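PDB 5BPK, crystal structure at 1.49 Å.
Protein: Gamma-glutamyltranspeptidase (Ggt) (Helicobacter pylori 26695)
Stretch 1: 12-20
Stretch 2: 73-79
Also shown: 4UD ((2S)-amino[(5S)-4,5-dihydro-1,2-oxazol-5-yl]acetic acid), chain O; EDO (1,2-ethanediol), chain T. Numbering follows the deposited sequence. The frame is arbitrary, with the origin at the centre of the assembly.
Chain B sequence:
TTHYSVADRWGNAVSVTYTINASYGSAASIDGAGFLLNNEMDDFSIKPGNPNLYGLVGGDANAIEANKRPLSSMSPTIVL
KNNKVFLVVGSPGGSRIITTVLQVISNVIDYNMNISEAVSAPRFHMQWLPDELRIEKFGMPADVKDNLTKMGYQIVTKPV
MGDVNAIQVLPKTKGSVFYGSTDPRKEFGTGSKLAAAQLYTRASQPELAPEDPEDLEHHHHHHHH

Stretch 1 (12-20) NAVSVTYTI
Stretch 2 (73-79) SMSPTIV

Residues 13-19 form an extended strand, with phi/psi running from -146/143 at Ala13 through -122/114 at Ser15 and -114/126 at Thr17 to -173/158 at Thr19. In the second stretch, Met74 (-61/133) and Pro76 (-61/131) flank Ser75 (-130/53), and a strand begins at Thr77 (-140/145) and continues through Ile78 (-126/131) and Val79 (-107/133). The N-to-C directions of the two strands differ by 149°, roughly antiparallel, and their axes approach to 7.0 Å. Register is set by Ser15 and Pro76, whose CA atoms lie 5.3 Å apart. No clear direct hydrogen bond joins the two stretches; side chains and backbone oxygens of the first meet side chains of the second, burying 413 Å² in total, both sides summed.

Strand alternation selects the contact face: the CA-to-CB bonds of Ala13, Ser15, Thr17 and Thr19 point toward the second stretch, whereas those of Val14, Val16 and Tyr18 point away. The antiparallel sense pairs Ala13 with Ile78 and Thr19 with Met74. Ile78 (chi1 m, chi2 t) places CD1 4.0 Å from Ala13 CB, an apolar contact, and 3.5 Å from Ala13 O. At the register point, Pro76 CB, on a C-gamma-endo ring, sits 3.3 Å from Ser15 O and 3.5 Å from Thr17 OG1. Ser15 (chi1 t) brings OG to 3.4 Å from Thr77 N.

Met74 (m, t, m) reaches two successive inward-facing threonines: its SD is 3.4 Å from Thr17 CG2 (chi1 -41°), and its CE is 3.7 Å from Thr19 CG2 (chi1 t). A water links the stretches, 2.8 Å from Thr17 OG1 and accepting from Ser75 N at 2.9 Å. Internal hydrogen bonds brace the loop: Ser75 OG donates to Ser73 O (2.9 Å) and Thr77 OG1 to Ser75 O (2.7 Å). Both stretches reach the 4UD ligand: Ser73 N donates to its O10 (2.8 Å, 169°), while Thr19 OG1 lies 3.4 Å from its C5.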

# COMPACT_ATOMS: atom_id res chain seq x y z
N ASN B 12 17.61 10.13 7.13
CA ASN B 12 16.91 9.47 6.04
C ASN B 12 15.64 8.80 6.56
O ASN B 12 15.60 8.33 7.70
CB ASN B 12 17.78 8.42 5.36
CG ASN B 12 19.11 8.97 4.86
OD1 ASN B 12 19.15 9.79 3.94
ND2 ASN B 12 20.20 8.52 5.46
N ALA B 13 14.61 8.75 5.72
CA ALA B 13 13.41 7.99 6.02
C ALA B 13 12.85 7.40 4.73
O ALA B 13 12.91 8.04 3.67
CB ALA B 13 12.36 8.86 6.70
N VAL B 14 12.31 6.19 4.85
CA VAL B 14 11.81 5.42 3.71
C VAL B 14 10.47 4.82 4.13
O VAL B 14 10.38 4.14 5.16
CB VAL B 14 12.79 4.29 3.33
CG1 VAL B 14 12.29 3.53 2.13
CG2 VAL B 14 14.19 4.84 3.06
N SER B 15 9.45 5.09 3.34
CA SER B 15 8.10 4.62 3.59
C SER B 15 7.69 3.80 2.38
O SER B 15 7.62 4.33 1.27
CB SER B 15 7.19 5.83 3.80
OG SER B 15 5.95 5.44 4.34
N VAL B 16 7.49 2.49 2.58
CA VAL B 16 7.27 1.56 1.48
C VAL B 16 5.93 0.84 1.65
O VAL B 16 5.70 0.19 2.68
CB VAL B 16 8.36 0.48 1.40
CG1 VAL B 16 8.08 -0.46 0.21
CG2 VAL B 16 9.76 1.11 1.33
N THR B 17 5.05 0.98 0.67
CA THR B 17 3.86 0.14 0.58
C THR B 17 3.99 -0.71 -0.67
O THR B 17 4.23 -0.20 -1.79
CB THR B 17 2.53 0.94 0.52
OG1 THR B 17 2.57 2.04 1.43
CG2 THR B 17 1.34 0.03 0.88
N TYR B 18 3.86 -2.02 -0.49
CA TYR B 18 3.96 -2.91 -1.65
C TYR B 18 3.06 -4.13 -1.47
O TYR B 18 2.50 -4.35 -0.38
CB TYR B 18 5.43 -3.23 -1.99
CG TYR B 18 6.11 -4.38 -1.25
CD1 TYR B 18 5.82 -4.68 0.08
CD2 TYR B 18 7.09 -5.12 -1.88
CE1 TYR B 18 6.45 -5.74 0.74
CE2 TYR B 18 7.73 -6.19 -1.23
CZ TYR B 18 7.40 -6.49 0.07
OH TYR B 18 8.01 -7.54 0.72
N THR B 19 2.87 -4.88 -2.55
CA THR B 19 1.69 -5.73 -2.63
C THR B 19 1.66 -6.66 -3.82
O THR B 19 2.31 -6.40 -4.84
CB THR B 19 0.42 -4.83 -2.69
OG1 THR B 19 -0.76 -5.61 -2.43
CG2 THR B 19 0.32 -4.12 -4.04
N ILE B 20 0.87 -7.73 -3.68
CA ILE B 20 0.41 -8.53 -4.80
C ILE B 20 -1.11 -8.37 -5.02
O ILE B 20 -1.72 -9.12 -5.77
CB ILE B 20 0.85 -10.01 -4.66
CG1 ILE B 20 0.57 -10.58 -3.25
CG2 ILE B 20 2.32 -10.16 -5.05
CD1 ILE B 20 0.88 -12.08 -3.14
N SER B 73 -4.20 3.11 -4.69
CA SER B 73 -4.56 3.95 -3.55
C SER B 73 -3.44 4.02 -2.51
O SER B 73 -3.58 4.69 -1.49
CB SER B 73 -5.81 3.41 -2.86
OG SER B 73 -6.93 3.37 -3.72
N MET B 74 -2.34 3.31 -2.76
CA MET B 74 -1.24 3.26 -1.78
C MET B 74 -0.66 4.65 -1.51
O MET B 74 -0.40 5.43 -2.45
CB MET B 74 -0.16 2.25 -2.19
CG MET B 74 -0.67 0.79 -2.14
SD MET B 74 0.55 -0.50 -2.41
CE MET B 74 0.80 -0.43 -4.18
N SER B 75 -0.49 4.94 -0.23
CA SER B 75 -0.15 6.28 0.24
C SER B 75 1.03 6.28 1.21
O SER B 75 0.93 6.81 2.32
CB SER B 75 -1.36 6.89 0.95
OG SER B 75 -2.50 6.89 0.12
N PRO B 76 2.16 5.68 0.79
CA PRO B 76 3.32 5.79 1.67
C PRO B 76 3.66 7.26 1.81
O PRO B 76 3.70 7.99 0.80
CB PRO B 76 4.41 5.01 0.95
CG PRO B 76 4.01 5.04 -0.51
CD PRO B 76 2.50 5.04 -0.49
N THR B 77 3.85 7.71 3.04
CA THR B 77 3.91 9.14 3.35
C THR B 77 4.98 9.44 4.38
O THR B 77 5.22 8.67 5.32
CB THR B 77 2.53 9.62 3.85
OG1 THR B 77 1.54 9.36 2.84
CG2 THR B 77 2.52 11.13 4.19
N ILE B 78 5.60 10.60 4.20
CA ILE B 78 6.51 11.18 5.17
C ILE B 78 6.02 12.60 5.47
O ILE B 78 5.72 13.37 4.54
CB ILE B 78 7.96 11.21 4.65
CG1 ILE B 78 8.47 9.78 4.44
CG2 ILE B 78 8.86 11.97 5.62
CD1 ILE B 78 9.81 9.69 3.72
N VAL B 79 5.90 12.93 6.75
CA VAL B 79 5.55 14.28 7.17
C VAL B 79 6.81 14.92 7.74
O VAL B 79 7.52 14.29 8.53
CB VAL B 79 4.42 14.29 8.22
CG1 VAL B 79 4.04 15.72 8.60
CG2 VAL B 79 3.19 13.55 7.68
C3 4UD O . -3.23 -3.29 -0.56
C4 4UD O . -3.32 -2.37 -2.58
C5 4UD O . -3.60 -3.72 -1.94
C6 4UD O . -4.14 -2.05 -3.84
C8 4UD O . -3.65 -0.72 -4.35
O9 4UD O . -2.65 -0.64 -5.03
O10 4UD O . -4.31 0.42 -4.06
N7 4UD O . -3.90 -3.07 -4.88
O2 4UD O . -3.67 -1.40 -1.59
N1 4UD O . -3.30 -2.00 -0.46
C1 EDO T . 23.44 10.61 5.21
O1 EDO T . 22.82 9.40 4.76
C2 EDO T . 24.77 10.29 5.86
O2 EDO T . 25.70 10.00 4.81
O HOH W 1 0.02 3.08 1.96